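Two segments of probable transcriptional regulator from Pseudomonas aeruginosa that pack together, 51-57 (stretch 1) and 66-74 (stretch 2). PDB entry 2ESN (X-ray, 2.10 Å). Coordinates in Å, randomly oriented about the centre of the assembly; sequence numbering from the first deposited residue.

Stretch 1 51-57: GLDDELF
Stretch 2 66-74: PTQRAEHLA

Thr 67 donates from OG1 to OD2 of Asp 54 at 2.7 Å, and the same carboxylate oxygen, OD2, accepts from the backbone N of Leu 56, also at 2.7 Å. A short acidic side chain suits this place: with chi1 t (-171°) and chi2 87°, it folds over its own loop while reaching the facing stretch. Its other oxygen, OD1, lies 3.4 Å from NH2 of Arg 69, a salt bridge; the arginine has chi1, chi2 and chi3 all m (-45°, -72°, -50°).

Thr 67 is also the N-cap of the helix that begins at Gln 68 and runs on beyond Ala 74. Its chi1 is p (60°), and OG1 accepts a weak capping bond from Ala 70 N at 3.4 Å. A hydroxyl can donate and accept at once, so threonine joins the loop of stretch 1 to the start of the helix. The backbone joins there too: Thr 67 N donates to Leu 56 O at 2.7 Å, with an angle of 156° at the hydrogen. The same carbonyl oxygen, Leu 56 O, receives a CA-H...O contact from Pro 66 CA at 3.1 Å and lies 3.2 Å from Ala 70 CB, where the small methyl comes right up to it.

Asp 53 leaves helical phi/psi, with positive phi (45/60). Asp 54 is extended (-166/150), Glu 55 returns to helical values (-63/-41), and Leu 56 takes positive phi (76/-51), forming a turn in which Phe 57 N bonds to Glu 55 O at 2.6 Å. Phe 57 (-137/133) then pairs with Pro 66 (-67/134) in an antiparallel, non-hydrogen-bonded bridge, their CA atoms 4.1 Å apart; the CA atoms of Leu 56 and Thr 67 are 5.1 Å apart. From Thr 67 (-63/166) the chain enters the helix, where Glu 71 N bonds to Thr 67 O at 3.2 Å.

Phe 57 and Pro 66 send their side chains to the same face of the bridge. With chi1 m (-56°) and chi2 83°, the phenylalanine ring brings CE2 to 4.0 Å from Pro 66 CB, while CD2 lies 3.7 Å from Pro 66 CA. Farther along the helix of stretch 2, Leu 73 (t, p) meets Leu 52 (m, t) of stretch 1; each points toward the other stretch, with Leu 52 CD1 3.9 Å from Leu 73 CD2. Both leucines are buried, as suits branched hydrocarbon side chains. Glu 55 CB rests 4.1 Å from Thr 67 CG2, while the end of the Glu 55 side chain leads away; the residue is exposed.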

ATOM      1  N   GLY C  51     -25.255 -36.347  -1.663  1.00 40.12           N
ATOM      2  CA  GLY C  51     -24.018 -35.597  -1.828  1.00 40.90           C
ATOM      3  C   GLY C  51     -23.132 -35.417  -0.575  1.00 42.79           C
ATOM      4  O   GLY C  51     -21.909 -35.258  -0.707  1.00 42.82           O
ATOM      5  N   LEU C  52     -23.738 -35.392   0.622  1.00 41.14           N
ATOM      6  CA  LEU C  52     -23.018 -35.100   1.847  1.00 40.86           C
ATOM      7  C   LEU C  52     -22.987 -36.327   2.684  1.00 41.68           C
ATOM      8  O   LEU C  52     -22.367 -36.344   3.768  1.00 41.87           O
ATOM      9  CB  LEU C  52     -23.648 -33.913   2.588  1.00 40.21           C
ATOM     10  CG  LEU C  52     -23.422 -32.644   1.774  1.00 37.37           C
ATOM     11  CD1 LEU C  52     -24.152 -31.436   2.339  1.00 39.90           C
ATOM     12  CD2 LEU C  52     -21.891 -32.338   1.661  1.00 40.81           C
ATOM     13  N   ASP C  53     -23.642 -37.374   2.161  1.00 41.98           N
ATOM     14  CA  ASP C  53     -23.790 -38.625   2.858  1.00 42.76           C
ATOM     15  C   ASP C  53     -24.181 -38.391   4.332  1.00 43.36           C
ATOM     16  O   ASP C  53     -23.493 -38.836   5.266  1.00 43.22           O
ATOM     17  CB  ASP C  53     -22.499 -39.445   2.749  1.00 44.10           C
ATOM     18  CG  ASP C  53     -22.659 -40.829   3.313  1.00 45.01           C
ATOM     19  OD1 ASP C  53     -23.742 -41.424   3.150  1.00 43.69           O
ATOM     20  OD2 ASP C  53     -21.684 -41.318   3.902  1.00 49.55           O
ATOM     21  N   ASP C  54     -25.330 -37.734   4.532  1.00 42.28           N
ATOM     22  CA  ASP C  54     -25.810 -37.370   5.860  1.00 40.89           C
ATOM     23  C   ASP C  54     -27.290 -36.967   5.636  1.00 39.69           C
ATOM     24  O   ASP C  54     -27.651 -36.499   4.543  1.00 37.62           O
ATOM     25  CB  ASP C  54     -24.972 -36.183   6.404  1.00 40.89           C
ATOM     26  CG  ASP C  54     -25.256 -35.856   7.907  1.00 43.30           C
ATOM     27  OD1 ASP C  54     -24.620 -36.463   8.788  1.00 44.93           O
ATOM     28  OD2 ASP C  54     -26.096 -34.967   8.219  1.00 39.65           O
ATOM     29  N   GLU C  55     -28.095 -37.191   6.678  1.00 39.15           N
ATOM     30  CA  GLU C  55     -29.478 -36.788   6.825  1.00 39.57           C
ATOM     31  C   GLU C  55     -29.622 -35.295   6.822  1.00 37.11           C
ATOM     32  O   GLU C  55     -30.615 -34.797   6.297  1.00 37.99           O
ATOM     33  CB  GLU C  55     -30.064 -37.285   8.172  1.00 38.58           C
ATOM     34  CG  GLU C  55     -30.302 -38.750   8.253  1.00 45.43           C
ATOM     35  CD  GLU C  55     -31.048 -39.321   7.042  1.00 55.95           C
ATOM     36  OE1 GLU C  55     -30.746 -40.494   6.720  1.00 58.37           O
ATOM     37  OE2 GLU C  55     -31.938 -38.646   6.420  1.00 59.10           O
ATOM     38  N   LEU C  56     -28.709 -34.612   7.500  1.00 35.35           N
ATOM     39  CA  LEU C  56     -28.625 -33.121   7.486  1.00 35.64           C
ATOM     40  C   LEU C  56     -29.715 -32.498   8.370  1.00 36.16           C
ATOM     41  O   LEU C  56     -29.422 -31.637   9.226  1.00 36.00           O
ATOM     42  CB  LEU C  56     -28.775 -32.554   6.044  1.00 33.79           C
ATOM     43  CG  LEU C  56     -27.724 -33.056   5.060  1.00 34.44           C
ATOM     44  CD1 LEU C  56     -27.950 -32.449   3.728  1.00 25.97           C
ATOM     45  CD2 LEU C  56     -26.341 -32.625   5.586  1.00 28.88           C
ATOM     46  N   PHE C  57     -30.962 -32.936   8.129  1.00 35.60           N
ATOM     47  CA  PHE C  57     -32.113 -32.522   8.943  1.00 36.36           C
ATOM     48  C   PHE C  57     -33.003 -33.730   9.237  1.00 37.99           C
ATOM     49  O   PHE C  57     -33.352 -34.454   8.331  1.00 38.68           O
ATOM     50  CB  PHE C  57     -32.969 -31.476   8.223  1.00 35.73           C
ATOM     51  CG  PHE C  57     -32.208 -30.234   7.790  1.00 33.52           C
ATOM     52  CD1 PHE C  57     -31.501 -30.229   6.613  1.00 32.62           C
ATOM     53  CD2 PHE C  57     -32.182 -29.091   8.597  1.00 35.46           C
ATOM     54  CE1 PHE C  57     -30.793 -29.080   6.189  1.00 29.58           C
ATOM     55  CE2 PHE C  57     -31.478 -27.930   8.205  1.00 33.59           C
ATOM     56  CZ  PHE C  57     -30.790 -27.927   6.999  1.00 31.10           C
ATOM     57  N   PRO C  66     -31.577 -29.764  12.229  1.00 43.70           N
ATOM     58  CA  PRO C  66     -30.272 -29.986  11.646  1.00 44.48           C
ATOM     59  C   PRO C  66     -29.427 -30.974  12.469  1.00 45.92           C
ATOM     60  O   PRO C  66     -29.390 -30.869  13.694  1.00 46.73           O
ATOM     61  CB  PRO C  66     -29.636 -28.584  11.640  1.00 43.97           C
ATOM     62  CG  PRO C  66     -30.391 -27.763  12.576  1.00 44.26           C
ATOM     63  CD  PRO C  66     -31.756 -28.362  12.674  1.00 45.39           C
ATOM     64  N   THR C  67     -28.788 -31.938  11.811  1.00 46.28           N
ATOM     65  CA  THR C  67     -27.774 -32.791  12.470  1.00 47.14           C
ATOM     66  C   THR C  67     -26.622 -31.856  12.908  1.00 48.65           C
ATOM     67  O   THR C  67     -26.580 -30.678  12.516  1.00 47.10           O
ATOM     68  CB  THR C  67     -27.248 -33.917  11.534  1.00 47.21           C
ATOM     69  OG1 THR C  67     -26.639 -33.341  10.368  1.00 43.31           O
ATOM     70  CG2 THR C  67     -28.392 -34.899  11.092  1.00 46.37           C
ATOM     71  N   GLN C  68     -25.738 -32.354  13.768  1.00 51.02           N
ATOM     72  CA  GLN C  68     -24.639 -31.529  14.329  1.00 54.32           C
ATOM     73  C   GLN C  68     -23.594 -31.162  13.254  1.00 53.77           C
ATOM     74  O   GLN C  68     -23.049 -30.066  13.236  1.00 53.11           O
ATOM     75  CB  GLN C  68     -24.021 -32.191  15.584  1.00 55.61           C
ATOM     76  CG  GLN C  68     -24.259 -33.725  15.745  1.00 61.54           C
ATOM     77  CD  GLN C  68     -25.760 -34.186  15.608  1.00 67.22           C
ATOM     78  OE1 GLN C  68     -26.072 -35.119  14.847  1.00 67.57           O
ATOM     79  NE2 GLN C  68     -26.662 -33.539  16.352  1.00 68.45           N
ATOM     80  N   ARG C  69     -23.397 -32.092  12.327  1.00 54.78           N
ATOM     81  CA  ARG C  69     -22.697 -31.847  11.056  1.00 55.54           C
ATOM     82  C   ARG C  69     -23.212 -30.632  10.330  1.00 54.63           C
ATOM     83  O   ARG C  69     -22.438 -29.737   9.996  1.00 55.03           O
ATOM     84  CB  ARG C  69     -22.907 -33.045  10.117  1.00 56.33           C
ATOM     85  CG  ARG C  69     -22.727 -34.384  10.783  1.00 59.43           C
ATOM     86  CD  ARG C  69     -21.271 -34.617  11.078  1.00 61.32           C
ATOM     87  NE  ARG C  69     -20.465 -34.371   9.891  1.00 63.35           N
ATOM     88  CZ  ARG C  69     -20.464 -35.144   8.808  1.00 65.10           C
ATOM     89  NH1 ARG C  69     -19.689 -34.817   7.792  1.00 66.34           N
ATOM     90  NH2 ARG C  69     -21.229 -36.232   8.726  1.00 64.02           N
ATOM     91  N   ALA C  70     -24.527 -30.641  10.054  1.00 53.69           N
ATOM     92  CA  ALA C  70     -25.216 -29.592   9.293  1.00 52.17           C
ATOM     93  C   ALA C  70     -24.987 -28.228   9.944  1.00 52.53           C
ATOM     94  O   ALA C  70     -24.821 -27.196   9.267  1.00 50.26           O
ATOM     95  CB  ALA C  70     -26.689 -29.900   9.171  1.00 51.05           C
ATOM     96  N   GLU C  71     -24.956 -28.248  11.268  1.00 53.35           N
ATOM     97  CA  GLU C  71     -24.688 -27.048  12.047  1.00 54.86           C
ATOM     98  C   GLU C  71     -23.351 -26.381  11.677  1.00 54.09           C
ATOM     99  O   GLU C  71     -23.307 -25.181  11.489  1.00 53.41           O
ATOM    100  CB  GLU C  71     -24.696 -27.437  13.530  1.00 56.11           C
ATOM    101  CG  GLU C  71     -25.527 -26.533  14.398  1.00 60.57           C
ATOM    102  CD  GLU C  71     -27.011 -26.797  14.259  1.00 65.05           C
ATOM    103  OE1 GLU C  71     -27.491 -27.884  14.673  1.00 65.56           O
ATOM    104  OE2 GLU C  71     -27.703 -25.884  13.760  1.00 67.28           O
ATOM    105  N   HIS C  72     -22.270 -27.168  11.569  1.00 55.05           N
ATOM    106  CA  HIS C  72     -20.904 -26.644  11.228  1.00 55.39           C
ATOM    107  C   HIS C  72     -20.853 -25.998   9.838  1.00 53.93           C
ATOM    108  O   HIS C  72     -20.252 -24.908   9.627  1.00 54.72           O
ATOM    109  CB  HIS C  72     -19.832 -27.753  11.328  1.00 56.65           C
ATOM    110  CG  HIS C  72     -19.887 -28.556  12.598  1.00 60.65           C
ATOM    111  ND1 HIS C  72     -20.494 -28.097  13.754  1.00 65.80           N
ATOM    112  CD2 HIS C  72     -19.380 -29.779  12.902  1.00 63.97           C
ATOM    113  CE1 HIS C  72     -20.377 -29.010  14.704  1.00 67.69           C
ATOM    114  NE2 HIS C  72     -19.707 -30.042  14.215  1.00 66.96           N
ATOM    115  N   LEU C  73     -21.566 -26.639   8.915  1.00 50.95           N
ATOM    116  CA  LEU C  73     -21.590 -26.260   7.507  1.00 47.59           C
ATOM    117  C   LEU C  73     -22.439 -25.022   7.195  1.00 46.47           C
ATOM    118  O   LEU C  73     -22.192 -24.341   6.196  1.00 43.66           O
ATOM    119  CB  LEU C  73     -22.066 -27.468   6.677  1.00 47.04           C
ATOM    120  CG  LEU C  73     -22.160 -27.323   5.143  1.00 47.78           C
ATOM    121  CD1 LEU C  73     -20.794 -26.959   4.514  1.00 42.80           C
ATOM    122  CD2 LEU C  73     -22.668 -28.611   4.556  1.00 47.29           C
ATOM    123  N   ALA C  74     -23.424 -24.695   8.045  1.00 44.50           N
ATOM    124  CA  ALA C  74     -24.388 -23.656   7.648  1.00 43.12           C
ATOM    125  C   ALA C  74     -23.793 -22.302   7.675  1.00 41.71           C
ATOM    126  O   ALA C  74     -24.169 -21.438   6.907  1.00 41.61           O
ATOM    127  CB  ALA C  74     -25.688 -23.696   8.540  1.00 44.39           C
TER